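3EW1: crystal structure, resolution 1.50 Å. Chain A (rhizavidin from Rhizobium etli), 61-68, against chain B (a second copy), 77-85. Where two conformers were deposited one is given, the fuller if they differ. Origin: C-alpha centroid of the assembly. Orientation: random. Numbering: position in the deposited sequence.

Chain A 61-68: VNGTFIAF
Chain B 77-85: ENCNSATGW

In chain A, strand 61-62 passes through a type II' turn from N62(A) to F65(A) into strand 65-68. The turn is closed by N62(A) N to F65(A) O and F65(A) N to N62(A) O, both 2.9 Å. G63(A), at phi/psi 57/-116, takes the positive phi that favours glycine, and a CB there would lie a tight 3.1 Å from N80(B) OD1. Chain B turns a corner at N80(B) (48/58), then runs extended through 81-85. The strands 65-68 and 81-85 run in the same direction, 17° apart, F65(A) pairing with S81(B), I66(A) with A82(B) and A67(A) with G84(B).

No backbone hydrogen bonds join the stretches, which bury 398 Å² between them; the direct ones come from N62(A). The CA-to-CB bond of buried N62(A) points toward chain B, and the t rotamer (chi1 174°, chi2 12°) places ND2 to donate to S81(B) O at 3.1 Å and to N78(B) OD1 at 3.3 Å. N78(B), also t (176°, chi2 23°), brings its end nearer chain A, and its OD1 additionally accepts from N80(B) N at 2.8 Å, bracing the corner. S81(B), chi1 40° (p), points away, and its OG donates to C79(B) O at 3.0 Å.

N80(B) starts away, but its t side chain (-167°, chi2 35°) returns OD1 to two waters. Water 1 donates to N80(B) OD1 at 2.8 Å and accepts from N78(B) ND2 at 3.0 Å; water 2 donates to N80(B) OD1 at 2.6 Å and accepts from T64(A) N at 2.9 Å, linking the chains.

Farther along, buried apolar side chains pack, partly against carbonyls. F65(A), m (-67°, chi2 101°), lays its ring obliquely by the corner, CE1 3.3 Å from N80(B) O. Alanine methyls fit between strands whose axes approach within 5.6 Å: A82(B) CB sits 4.0 Å from F65(A) CB and 4.2 Å from A67(A) CB, while A67(A) CB reaches 3.4 Å from T83(B) O.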

ATOM      1  N   VAL A  61       1.429   9.172  -1.013  1.00 17.76           N
ATOM      2  CA  VAL A  61       2.424  10.027  -0.325  1.00 18.99           C
ATOM      3  C   VAL A  61       1.738  11.213   0.368  1.00 18.21           C
ATOM      4  O   VAL A  61       0.687  11.668  -0.046  1.00 19.13           O
ATOM      5  CB  VAL A  61       3.534  10.564  -1.247  1.00 19.86           C
ATOM      6  CG1 VAL A  61       4.470   9.458  -1.747  1.00 18.04           C
ATOM      7  CG2 VAL A  61       2.930  11.359  -2.387  1.00 21.52           C
ATOM      8  N   ASN A  62       2.321  11.645   1.474  1.00 16.19           N
ATOM      9  CA  ASN A  62       1.918  12.907   2.083  1.00 18.47           C
ATOM     10  C   ASN A  62       3.179  13.575   2.596  1.00 18.83           C
ATOM     11  O   ASN A  62       3.790  13.138   3.557  1.00 19.05           O
ATOM     12  CB  ASN A  62       0.965  12.569   3.208  1.00 17.37           C
ATOM     13  CG  ASN A  62       0.542  13.744   4.066  1.00 19.82           C
ATOM     14  OD1 ASN A  62       0.754  14.926   3.754  1.00 24.10           O
ATOM     15  ND2 ASN A  62      -0.137  13.399   5.177  1.00 15.89           N
ATOM     16  N   GLY A  63       3.535  14.658   1.921  1.00 20.29           N
ATOM     17  CA  GLY A  63       4.801  15.396   2.169  1.00 21.77           C
ATOM     18  C   GLY A  63       5.997  14.462   2.002  1.00 21.68           C
ATOM     19  O   GLY A  63       6.187  13.906   0.933  1.00 23.73           O
ATOM     20  N   THR A  64       6.753  14.217   3.067  1.00 21.85           N
ATOM     21  CA  THR A  64       7.911  13.321   2.961  1.00 21.46           C
ATOM     22  C   THR A  64       7.578  11.882   3.326  1.00 20.55           C
ATOM     23  O   THR A  64       8.459  11.013   3.274  1.00 21.54           O
ATOM     24  CB  THR A  64       9.075  13.774   3.861  1.00 21.70           C
ATOM     25  OG1 THR A  64       8.635  13.809   5.209  1.00 24.97           O
ATOM     26  CG2 THR A  64       9.565  15.148   3.495  1.00 23.46           C
ATOM     27  N   PHE A  65       6.306  11.636   3.649  1.00 17.93           N
ATOM     28  CA  PHE A  65       5.870  10.318   4.131  1.00 18.12           C
ATOM     29  C   PHE A  65       5.268   9.515   3.013  1.00 18.37           C
ATOM     30  O   PHE A  65       4.591  10.050   2.164  1.00 18.31           O
ATOM     31  CB  PHE A  65       4.898  10.504   5.293  1.00 18.41           C
ATOM     32  CG  PHE A  65       5.567  11.093   6.480  1.00 18.83           C
ATOM     33  CD1 PHE A  65       5.432  12.434   6.750  1.00 19.83           C
ATOM     34  CD2 PHE A  65       6.435  10.325   7.253  1.00 17.34           C
ATOM     35  CE1 PHE A  65       6.110  13.010   7.814  1.00 19.84           C
ATOM     36  CE2 PHE A  65       7.111  10.878   8.317  1.00 19.73           C
ATOM     37  CZ  PHE A  65       6.946  12.251   8.599  1.00 20.07           C
ATOM     38  N   ILE A  66       5.485   8.198   3.063  1.00 17.66           N
ATOM     39  CA  ILE A  66       5.012   7.314   2.004  1.00 17.70           C
ATOM     40  C   ILE A  66       4.597   5.985   2.553  1.00 17.36           C
ATOM     41  O   ILE A  66       5.181   5.483   3.504  1.00 19.11           O
ATOM     42  CB  ILE A  66       6.128   7.114   0.907  1.00 17.33           C
ATOM     43  CG1 ILE A  66       5.614   6.347  -0.345  1.00 17.86           C
ATOM     44  CG2 ILE A  66       7.410   6.442   1.485  1.00 20.72           C
ATOM     45  CD1 ILE A  66       6.591   6.400  -1.543  1.00 19.01           C
ATOM     46  N   ALA A  67       3.606   5.426   1.890  1.00 15.59           N
ATOM     47  CA  ALA A  67       3.269   4.011   2.114  1.00 14.84           C
ATOM     48  C   ALA A  67       3.000   3.355   0.760  1.00 15.41           C
ATOM     49  O   ALA A  67       2.309   3.903  -0.079  1.00 15.35           O
ATOM     50  CB  ALA A  67       2.076   3.871   3.013  1.00 16.52           C
ATOM     51  N   PHE A  68       3.508   2.137   0.575  1.00 14.55           N
ATOM     52  CA  PHE A  68       3.292   1.470  -0.706  1.00 14.51           C
ATOM     53  C   PHE A  68       3.128  -0.031  -0.544  1.00 13.87           C
ATOM     54  O   PHE A  68       3.518  -0.565   0.493  1.00 16.14           O
ATOM     55  CB  PHE A  68       4.330   1.883  -1.754  1.00 16.07           C
ATOM     56  CG  PHE A  68       5.730   1.519  -1.402  1.00 15.88           C
ATOM     57  CD1 PHE A  68       6.567   2.419  -0.721  1.00 15.73           C
ATOM     58  CD2 PHE A  68       6.263   0.311  -1.837  1.00 15.35           C
ATOM     59  CE1 PHE A  68       7.848   2.069  -0.428  1.00 16.18           C
ATOM     60  CE2 PHE A  68       7.589  -0.008  -1.578  1.00 15.38           C
ATOM     61  CZ  PHE A  68       8.369   0.875  -0.850  1.00 17.99           C
TER
ATOM     62  N   GLU B  77      -8.061  17.978   5.538  1.00 20.06           N
ATOM     63  CA  GLU B  77      -7.187  18.009   6.699  1.00 19.65           C
ATOM     64  C   GLU B  77      -5.934  17.241   6.376  1.00 19.30           C
ATOM     65  O   GLU B  77      -5.986  16.126   5.829  1.00 19.46           O
ATOM     66  CB  GLU B  77      -7.883  17.489   7.955  1.00 19.73           C
ATOM     67  CG  GLU B  77      -7.152  17.706   9.241  1.00 21.84           C
ATOM     68  CD  GLU B  77      -7.940  17.245  10.466  1.00 22.78           C
ATOM     69  OE1 GLU B  77      -9.156  17.000  10.311  1.00 25.50           O
ATOM     70  OE2 GLU B  77      -7.319  17.113  11.560  1.00 26.89           O
ATOM     71  N   ASN B  78      -4.814  17.847   6.730  1.00 19.48           N
ATOM     72  CA  ASN B  78      -3.488  17.276   6.542  1.00 19.75           C
ATOM     73  C   ASN B  78      -2.845  16.912   7.880  1.00 20.91           C
ATOM     74  O   ASN B  78      -2.589  17.783   8.719  1.00 22.83           O
ATOM     75  CB  ASN B  78      -2.592  18.254   5.753  1.00 19.73           C
ATOM     76  CG  ASN B  78      -1.150  17.765   5.593  1.00 20.93           C
ATOM     77  OD1 ASN B  78      -0.868  16.563   5.666  1.00 21.94           O
ATOM     78  ND2 ASN B  78      -0.220  18.707   5.349  1.00 24.64           N
ATOM     79  N   CYS B  79      -2.538  15.635   8.058  1.00 19.56           N
ATOM     80  CA  CYS B  79      -1.903  15.153   9.288  1.00 19.84           C
ATOM     81  C   CYS B  79      -0.451  14.742   9.052  1.00 19.68           C
ATOM     82  O   CYS B  79       0.196  14.190   9.944  1.00 20.23           O
ATOM     83  CB  CYS B  79      -2.700  14.001   9.923  1.00 19.90           C
ATOM     84  SG  CYS B  79      -4.273  14.612  10.628  1.00 23.42           S
ATOM     85  N   ASN B  80       0.068  15.046   7.859  1.00 19.36           N
ATOM     86  CA  ASN B  80       1.508  14.875   7.573  1.00 19.30           C
ATOM     87  C   ASN B  80       2.038  13.509   8.014  1.00 18.67           C
ATOM     88  O   ASN B  80       2.961  13.418   8.817  1.00 20.52           O
ATOM     89  CB  ASN B  80       2.333  16.010   8.246  1.00 19.28           C
ATOM     90  CG  ASN B  80       3.762  16.066   7.729  1.00 21.85           C
ATOM     91  OD1 ASN B  80       4.021  15.808   6.546  1.00 22.87           O
ATOM     92  ND2 ASN B  80       4.693  16.417   8.609  1.00 25.33           N
ATOM     93  N   SER B  81       1.444  12.453   7.485  0.50 17.98           N
ATOM     94  CA  SER B  81       1.837  11.104   7.854  0.50 17.82           C
ATOM     95  C   SER B  81       1.258  10.115   6.838  0.50 17.38           C
ATOM     96  O   SER B  81       0.489  10.507   5.966  0.50 16.62           O
ATOM     97  CB  SER B  81       1.330  10.754   9.257  0.50 18.38           C
ATOM     98  OG  SER B  81       0.033  11.249   9.456  0.50 19.38           O
ATOM     99  N   ALA B  82       1.571   8.826   7.011  1.00 17.81           N
ATOM    100  CA  ALA B  82       1.118   7.789   6.061  1.00 17.12           C
ATOM    101  C   ALA B  82       1.012   6.500   6.804  1.00 15.97           C
ATOM    102  O   ALA B  82       1.832   6.250   7.663  1.00 16.53           O
ATOM    103  CB  ALA B  82       2.096   7.628   4.905  1.00 19.53           C
ATOM    104  N   THR B  83       0.042   5.654   6.434  1.00 16.46           N
ATOM    105  CA  THR B  83      -0.132   4.354   7.073  1.00 16.45           C
ATOM    106  C   THR B  83      -0.173   3.286   6.006  1.00 17.32           C
ATOM    107  O   THR B  83      -0.759   3.468   4.914  1.00 17.22           O
ATOM    108  CB  THR B  83      -1.435   4.358   7.832  1.00 15.77           C
ATOM    109  OG1 THR B  83      -1.426   5.331   8.870  1.00 17.92           O
ATOM    110  CG2 THR B  83      -1.677   3.028   8.488  1.00 14.76           C
ATOM    111  N   GLY B  84       0.434   2.153   6.342  1.00 16.97           N
ATOM    112  CA  GLY B  84       0.458   1.018   5.456  1.00 17.20           C
ATOM    113  C   GLY B  84      -0.111  -0.136   6.248  1.00 17.03           C
ATOM    114  O   GLY B  84       0.375  -0.398   7.345  1.00 18.70           O
ATOM    115  N   TRP B  85      -1.081  -0.850   5.685  1.00 17.50           N
ATOM    116  CA  TRP B  85      -1.617  -2.065   6.294  1.00 17.86           C
ATOM    117  C   TRP B  85      -1.246  -3.260   5.444  1.00 17.55           C
ATOM    118  O   TRP B  85      -1.259  -3.204   4.201  1.00 18.62           O
ATOM    119  CB  TRP B  85      -3.136  -2.021   6.378  1.00 18.01           C
ATOM    120  CG  TRP B  85      -3.816  -0.989   7.239  1.00 17.28           C
ATOM    121  CD1 TRP B  85      -4.462  -1.230   8.436  1.00 17.06           C
ATOM    122  CD2 TRP B  85      -4.065   0.378   6.924  1.00 18.28           C
ATOM    123  NE1 TRP B  85      -5.072  -0.084   8.885  1.00 18.80           N
ATOM    124  CE2 TRP B  85      -4.806   0.930   7.999  1.00 18.99           C
ATOM    125  CE3 TRP B  85      -3.704   1.202   5.846  1.00 18.09           C
ATOM    126  CZ2 TRP B  85      -5.228   2.256   8.023  1.00 18.85           C
ATOM    127  CZ3 TRP B  85      -4.102   2.532   5.889  1.00 18.25           C
ATOM    128  CH2 TRP B  85      -4.871   3.044   6.959  1.00 18.72           C
TER
HETATM  129  O   HOH W   1       2.539  17.581   4.921  1.00 29.05           O
HETATM  130  O   HOH W   2       6.355  15.864   5.411  1.00 25.40           O